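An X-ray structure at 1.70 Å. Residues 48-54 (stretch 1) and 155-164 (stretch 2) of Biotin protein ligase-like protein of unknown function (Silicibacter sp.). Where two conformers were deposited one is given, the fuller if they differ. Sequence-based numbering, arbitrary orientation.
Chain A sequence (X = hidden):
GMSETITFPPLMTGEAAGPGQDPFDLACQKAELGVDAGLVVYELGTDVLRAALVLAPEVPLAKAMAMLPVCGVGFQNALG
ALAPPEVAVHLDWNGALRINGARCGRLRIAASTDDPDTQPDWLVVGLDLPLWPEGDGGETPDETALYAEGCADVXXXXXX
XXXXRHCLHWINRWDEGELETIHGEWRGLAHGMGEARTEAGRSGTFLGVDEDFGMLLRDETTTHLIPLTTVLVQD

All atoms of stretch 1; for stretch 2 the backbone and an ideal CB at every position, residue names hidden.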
ATOM      1  N   VAL A  48      19.460 -19.243  -1.893  1.00 21.16           N
ATOM      2  CA  VAL A  48      18.964 -18.393  -0.809  1.00 21.45           C
ATOM      3  C   VAL A  48      17.962 -17.391  -1.348  1.00 20.28           C
ATOM      4  O   VAL A  48      18.023 -16.976  -2.514  1.00 19.79           O
ATOM      5  CB  VAL A  48      20.109 -17.665  -0.066  1.00 21.03           C
ATOM      6  CG1 VAL A  48      20.960 -16.893  -1.060  1.00 26.54           C
ATOM      7  CG2 VAL A  48      19.568 -16.714   1.063  1.00 23.93           C
ATOM      8  N   LEU A  49      16.998 -17.066  -0.494  1.00 16.29           N
ATOM      9  CA  LEU A  49      16.047 -15.972  -0.752  0.50 17.91           C
ATOM     10  C   LEU A  49      16.199 -14.910   0.327  1.00 19.83           C
ATOM     11  O   LEU A  49      16.143 -15.222   1.503  1.00 15.25           O
ATOM     12  CB  LEU A  49      14.589 -16.476  -0.794  0.50 19.16           C
ATOM     13  CG  LEU A  49      13.431 -15.451  -0.851  0.50 20.69           C
ATOM     14  CD1 LEU A  49      13.512 -14.620  -2.149  0.50 14.59           C
ATOM     15  CD2 LEU A  49      12.065 -16.123  -0.755  0.50 18.80           C
ATOM     16  N   ARG A  50      16.395 -13.653  -0.067  1.00 16.83           N
ATOM     17  CA  ARG A  50      16.407 -12.567   0.916  1.00 20.39           C
ATOM     18  C   ARG A  50      15.429 -11.525   0.470  1.00 16.68           C
ATOM     19  O   ARG A  50      15.275 -11.311  -0.740  1.00 16.54           O
ATOM     20  CB  ARG A  50      17.802 -11.971   1.129  1.00 19.47           C
ATOM     21  CG  ARG A  50      18.750 -12.961   1.797  1.00 21.53           C
ATOM     22  CD  ARG A  50      20.173 -12.423   1.812  1.00 26.56           C
ATOM     23  NE  ARG A  50      20.798 -12.688   0.538  1.00 29.14           N
ATOM     24  CZ  ARG A  50      21.960 -12.180   0.141  1.00 33.67           C
ATOM     25  NH1 ARG A  50      22.647 -11.345   0.907  1.00 30.54           N
ATOM     26  NH2 ARG A  50      22.434 -12.507  -1.046  1.00 25.53           N
ATOM     27  N   ALA A  51      14.752 -10.904   1.435  1.00 13.83           N
ATOM     28  CA  ALA A  51      13.859  -9.833   1.142  1.00 14.62           C
ATOM     29  C   ALA A  51      13.666  -8.976   2.348  1.00 15.27           C
ATOM     30  O   ALA A  51      13.973  -9.377   3.483  1.00 15.31           O
ATOM     31  CB  ALA A  51      12.524 -10.377   0.577  1.00 13.73           C
ATOM     32  N   ALA A  52      13.235  -7.752   2.129  1.00 12.46           N
ATOM     33  CA  ALA A  52      13.039  -6.822   3.275  1.00 14.29           C
ATOM     34  C   ALA A  52      11.929  -5.858   2.890  1.00 14.84           C
ATOM     35  O   ALA A  52      11.874  -5.414   1.758  1.00 17.51           O
ATOM     36  CB  ALA A  52      14.344  -6.079   3.682  1.00 13.42           C
ATOM     37  N   LEU A  53      11.080  -5.562   3.875  1.00 15.76           N
ATOM     38  CA  LEU A  53       9.935  -4.639   3.756  0.70 17.59           C
ATOM     39  C   LEU A  53      10.157  -3.402   4.602  1.00 16.49           C
ATOM     40  O   LEU A  53      10.499  -3.520   5.803  1.00 15.56           O
ATOM     41  CB  LEU A  53       8.671  -5.257   4.328  0.70 15.56           C
ATOM     42  CG  LEU A  53       8.361  -6.714   4.068  0.70 19.15           C
ATOM     43  CD1 LEU A  53       7.074  -7.023   4.814  0.70 23.43           C
ATOM     44  CD2 LEU A  53       8.214  -6.959   2.570  0.70 17.91           C
ATOM     45  N   VAL A  54       9.922  -2.228   3.998  1.00 16.97           N
ATOM     46  CA  VAL A  54       9.935  -0.946   4.724  1.00 17.38           C
ATOM     47  C   VAL A  54       8.494  -0.632   5.137  1.00 17.72           C
ATOM     48  O   VAL A  54       7.569  -0.647   4.290  1.00 20.54           O
ATOM     49  CB  VAL A  54      10.488   0.218   3.874  1.00 16.85           C
ATOM     50  CG1 VAL A  54      10.316   1.562   4.612  1.00 20.29           C
ATOM     51  CG2 VAL A  54      11.972  -0.066   3.462  1.00 15.60           C
ATOM     52  N   UNK A 155       8.413 -22.353  -5.790  1.00 26.40           N
ATOM     53  CA  UNK A 155       9.291 -21.454  -6.521  1.00 24.91           C
ATOM     54  C   UNK A 155       9.595 -20.233  -5.669  1.00 23.91           C
ATOM     55  O   UNK A 155       8.683 -19.694  -5.036  1.00 22.42           O
ATOM     56  CB  UNK A 155       8.663 -21.041  -7.854  1.00 24.91           C
ATOM     57  N   UNK A 156      10.858 -19.789  -5.656  1.00 23.90           N
ATOM     58  CA  UNK A 156      11.278 -18.686  -4.783  1.00 23.58           C
ATOM     59  C   UNK A 156      10.540 -17.409  -5.124  1.00 21.55           C
ATOM     60  O   UNK A 156      10.076 -16.702  -4.226  1.00 20.58           O
ATOM     61  CB  UNK A 156      12.787 -18.458  -4.890  1.00 23.58           C
ATOM     62  N   UNK A 157      10.429 -17.087  -6.435  1.00 21.06           N
ATOM     63  CA  UNK A 157       9.663 -15.889  -6.782  1.00 20.41           C
ATOM     64  C   UNK A 157       8.223 -15.925  -6.276  1.00 15.90           C
ATOM     65  O   UNK A 157       7.696 -14.914  -5.846  1.00 16.95           O
ATOM     66  CB  UNK A 157       9.660 -15.703  -8.301  1.00 20.41           C
ATOM     67  N   UNK A 158       7.558 -17.064  -6.394  1.00 17.10           N
ATOM     68  CA  UNK A 158       6.161 -17.182  -5.951  1.00 18.68           C
ATOM     69  C   UNK A 158       6.038 -17.069  -4.445  1.00 18.12           C
ATOM     70  O   UNK A 158       5.091 -16.497  -3.939  1.00 16.58           O
ATOM     71  CB  UNK A 158       5.563 -18.512  -6.416  1.00 18.68           C
ATOM     72  N   UNK A 159       6.993 -17.653  -3.729  1.00 18.88           N
ATOM     73  CA  UNK A 159       7.059 -17.540  -2.253  1.00 18.24           C
ATOM     74  C   UNK A 159       7.246 -16.080  -1.767  1.00 18.09           C
ATOM     75  O   UNK A 159       6.587 -15.611  -0.831  1.00 19.98           O
ATOM     76  CB  UNK A 159       8.209 -18.400  -1.726  1.00 18.24           C
ATOM     77  N   UNK A 160       8.162 -15.369  -2.417  1.00 17.89           N
ATOM     78  CA  UNK A 160       8.334 -13.940  -2.184  1.00 16.65           C
ATOM     79  C   UNK A 160       7.065 -13.134  -2.380  1.00 16.49           C
ATOM     80  O   UNK A 160       6.699 -12.331  -1.523  1.00 18.30           O
ATOM     81  CB  UNK A 160       9.423 -13.395  -3.111  1.00 16.65           C
ATOM     82  N   UNK A 161       6.392 -13.332  -3.524  1.00 16.76           N
ATOM     83  CA  UNK A 161       5.142 -12.662  -3.811  1.00 18.39           C
ATOM     84  C   UNK A 161       4.114 -12.962  -2.750  1.00 19.21           C
ATOM     85  O   UNK A 161       3.391 -12.079  -2.297  1.00 18.18           O
ATOM     86  CB  UNK A 161       4.616 -13.070  -5.188  1.00 18.39           C
ATOM     87  N   UNK A 162       4.057 -14.229  -2.360  1.00 16.80           N
ATOM     88  CA  UNK A 162       3.074 -14.684  -1.386  0.70 17.22           C
ATOM     89  C   UNK A 162       3.355 -14.119   0.007  1.00 15.80           C
ATOM     90  O   UNK A 162       2.436 -13.757   0.733  1.00 18.14           O
ATOM     91  CB  UNK A 162       3.054 -16.213  -1.337  0.70 17.22           C
ATOM     92  N   UNK A 163       4.632 -14.032   0.369  1.00 15.33           N
ATOM     93  CA  UNK A 163       4.993 -13.467   1.672  1.00 13.03           C
ATOM     94  C   UNK A 163       4.475 -12.012   1.707  1.00 12.90           C
ATOM     95  O   UNK A 163       3.755 -11.583   2.626  1.00 16.83           O
ATOM     96  CB  UNK A 163       6.504 -13.529   1.906  1.00 13.03           C
ATOM     97  N   UNK A 164       4.840 -11.254   0.680  1.00 17.60           N
ATOM     98  CA  UNK A 164       4.397  -9.860   0.604  1.00 18.86           C
ATOM     99  C   UNK A 164       2.880  -9.709   0.741  1.00 19.93           C
ATOM    100  O   UNK A 164       2.402  -8.865   1.531  1.00 21.21           O
ATOM    101  CB  UNK A 164       4.853  -9.246  -0.721  1.00 18.86           C
TER

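Residues 48-54 form a strand that turns Leu49, Ala51 and Leu53 toward a helix running over it at 26° between N-to-C directions, with an axial approach of 9.8 Å. The side chains it turns toward the helix are apolar, and no hydrogen bond crosses between the two.

Position 155 lies out of reach of the strand, and with phi/psi of -83/137 it is not yet helical. As the residue right before a helix it would suit Ser, Asp or Thr, but the strand dictates nothing; it is Ala155, whose carbonyl O accepts the first helical bond, from the backbone N of position 159 (3.0 Å).

At 156 CA-to-CB points toward the strand, and the ideal CB is 4.8 Å from Leu49 CD1. A small or medium apolar residue would suit. The residue is Ala156; its CA lies 6.8 Å from Leu49 CA, and Leu49 CD2 is 4.0 Å from Ala156 O.

Position 157 points away, and a first-turn site with phi of -58° tolerates many residues, proline included; it is Pro157. Position 158 is out of reach, so the strand sets no preference; many residues would do. Arg158 occupies it and forms a salt bridge one turn on, its NE 2.7 Å from OE1 of the residue at 161.

At 159 the ideal CB faces Leu49 CD2 at 4.6 Å, which calls for an aliphatic residue such as Leu, Ile, Val or Met. Leu159 (chi1 t) places its CD2 4.3 Å from Leu49 CD2.

Position 160 also points toward the strand, its ideal CB 4.4 Å from Leu49 CD1, while the small Ala51 leaves space further along. A branched or flexible aliphatic chain would fit. Leu160 meets both: its CB lies 4.3 Å from Leu49 CD1, and its CD1 reaches Ala51 CB at 3.4 Å.

Positions 161 and 162 are out of reach, so the strand sets no preference. Glu161 completes the salt bridge and also accepts at OE2 from Arg158 NH2 (2.9 Å); Ser162 uses its OG in a hydrogen bond to a residue adjoining the stretches.

At 163 CA-to-CB points toward the strand, yet no strand atom lies within 5.5 Å of the ideal CB. A long or aromatic side chain, such as Met, Phe or Trp, is needed to bridge the gap. Trp163 does so: its CZ3 approaches Leu53 CD2 at 3.6 Å and Ala51 CB at 3.9 Å, with Leu53 CD1 over one ring face.

Position 164 points sideways, its ideal CB 5.2 Å from Leu53 CD2; small or apolar residues suit, and Ala164 makes no close contact.

Stretch 2 155-164: AAPRLLESWA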
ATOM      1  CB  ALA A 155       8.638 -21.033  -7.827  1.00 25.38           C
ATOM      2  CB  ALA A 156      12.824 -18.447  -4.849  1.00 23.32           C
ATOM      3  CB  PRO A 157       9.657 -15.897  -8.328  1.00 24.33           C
ATOM      4  CG  PRO A 157      10.749 -16.789  -8.742  1.00 27.42           C
ATOM      5  CD  PRO A 157      10.981 -17.764  -7.624  1.00 26.78           C
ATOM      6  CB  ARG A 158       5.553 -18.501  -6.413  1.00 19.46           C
ATOM      7  CG  ARG A 158       5.568 -18.725  -7.941  1.00 23.54           C
ATOM      8  CD  ARG A 158       4.670 -17.770  -8.710  1.00 29.45           C
ATOM      9  NE  ARG A 158       5.262 -16.467  -8.982  1.00 27.78           N
ATOM     10  CZ  ARG A 158       6.165 -16.214  -9.931  1.00 32.45           C
ATOM     11  NH1 ARG A 158       6.655 -17.191 -10.689  1.00 36.78           N
ATOM     12  NH2 ARG A 158       6.612 -14.978 -10.086  1.00 33.82           N
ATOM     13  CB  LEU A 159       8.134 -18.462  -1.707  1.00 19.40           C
ATOM     14  CG  LEU A 159       8.260 -18.490  -0.171  1.00 14.08           C
ATOM     15  CD1 LEU A 159       6.981 -18.923   0.554  1.00 21.37           C
ATOM     16  CD2 LEU A 159       9.436 -19.386   0.297  1.00 17.41           C
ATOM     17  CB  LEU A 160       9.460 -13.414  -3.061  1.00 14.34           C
ATOM     18  CG  LEU A 160       9.738 -11.923  -3.034  1.00 23.21           C
ATOM     19  CD1 LEU A 160      10.086 -11.429  -1.606  1.00 26.76           C
ATOM     20  CD2 LEU A 160      10.887 -11.648  -4.018  1.00 21.53           C
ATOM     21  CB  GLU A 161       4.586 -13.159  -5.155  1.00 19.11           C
ATOM     22  CG  GLU A 161       5.371 -12.680  -6.329  1.00 25.42           C
ATOM     23  CD  GLU A 161       4.947 -13.331  -7.645  1.00 23.15           C
ATOM     24  OE1 GLU A 161       4.234 -14.368  -7.619  1.00 29.52           O
ATOM     25  OE2 GLU A 161       5.304 -12.767  -8.705  1.00 30.81           O
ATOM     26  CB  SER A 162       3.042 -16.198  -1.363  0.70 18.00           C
ATOM     27  OG  SER A 162       1.918 -16.630  -0.647  0.70 14.13           O
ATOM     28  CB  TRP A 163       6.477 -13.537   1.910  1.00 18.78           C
ATOM     29  CG  TRP A 163       6.903 -12.972   3.245  1.00 13.71           C
ATOM     30  CD1 TRP A 163       6.442 -13.351   4.490  1.00 16.90           C
ATOM     31  CD2 TRP A 163       7.899 -11.978   3.470  1.00 17.82           C
ATOM     32  NE1 TRP A 163       7.085 -12.640   5.453  1.00 20.92           N
ATOM     33  CE2 TRP A 163       7.986 -11.786   4.865  1.00 18.62           C
ATOM     34  CE3 TRP A 163       8.708 -11.216   2.625  1.00 18.13           C
ATOM     35  CZ2 TRP A 163       8.846 -10.844   5.441  1.00 22.66           C
ATOM     36  CZ3 TRP A 163       9.570 -10.267   3.188  1.00 22.51           C
ATOM     37  CH2 TRP A 163       9.646 -10.106   4.582  1.00 21.71           C
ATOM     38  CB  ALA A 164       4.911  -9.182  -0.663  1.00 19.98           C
TER
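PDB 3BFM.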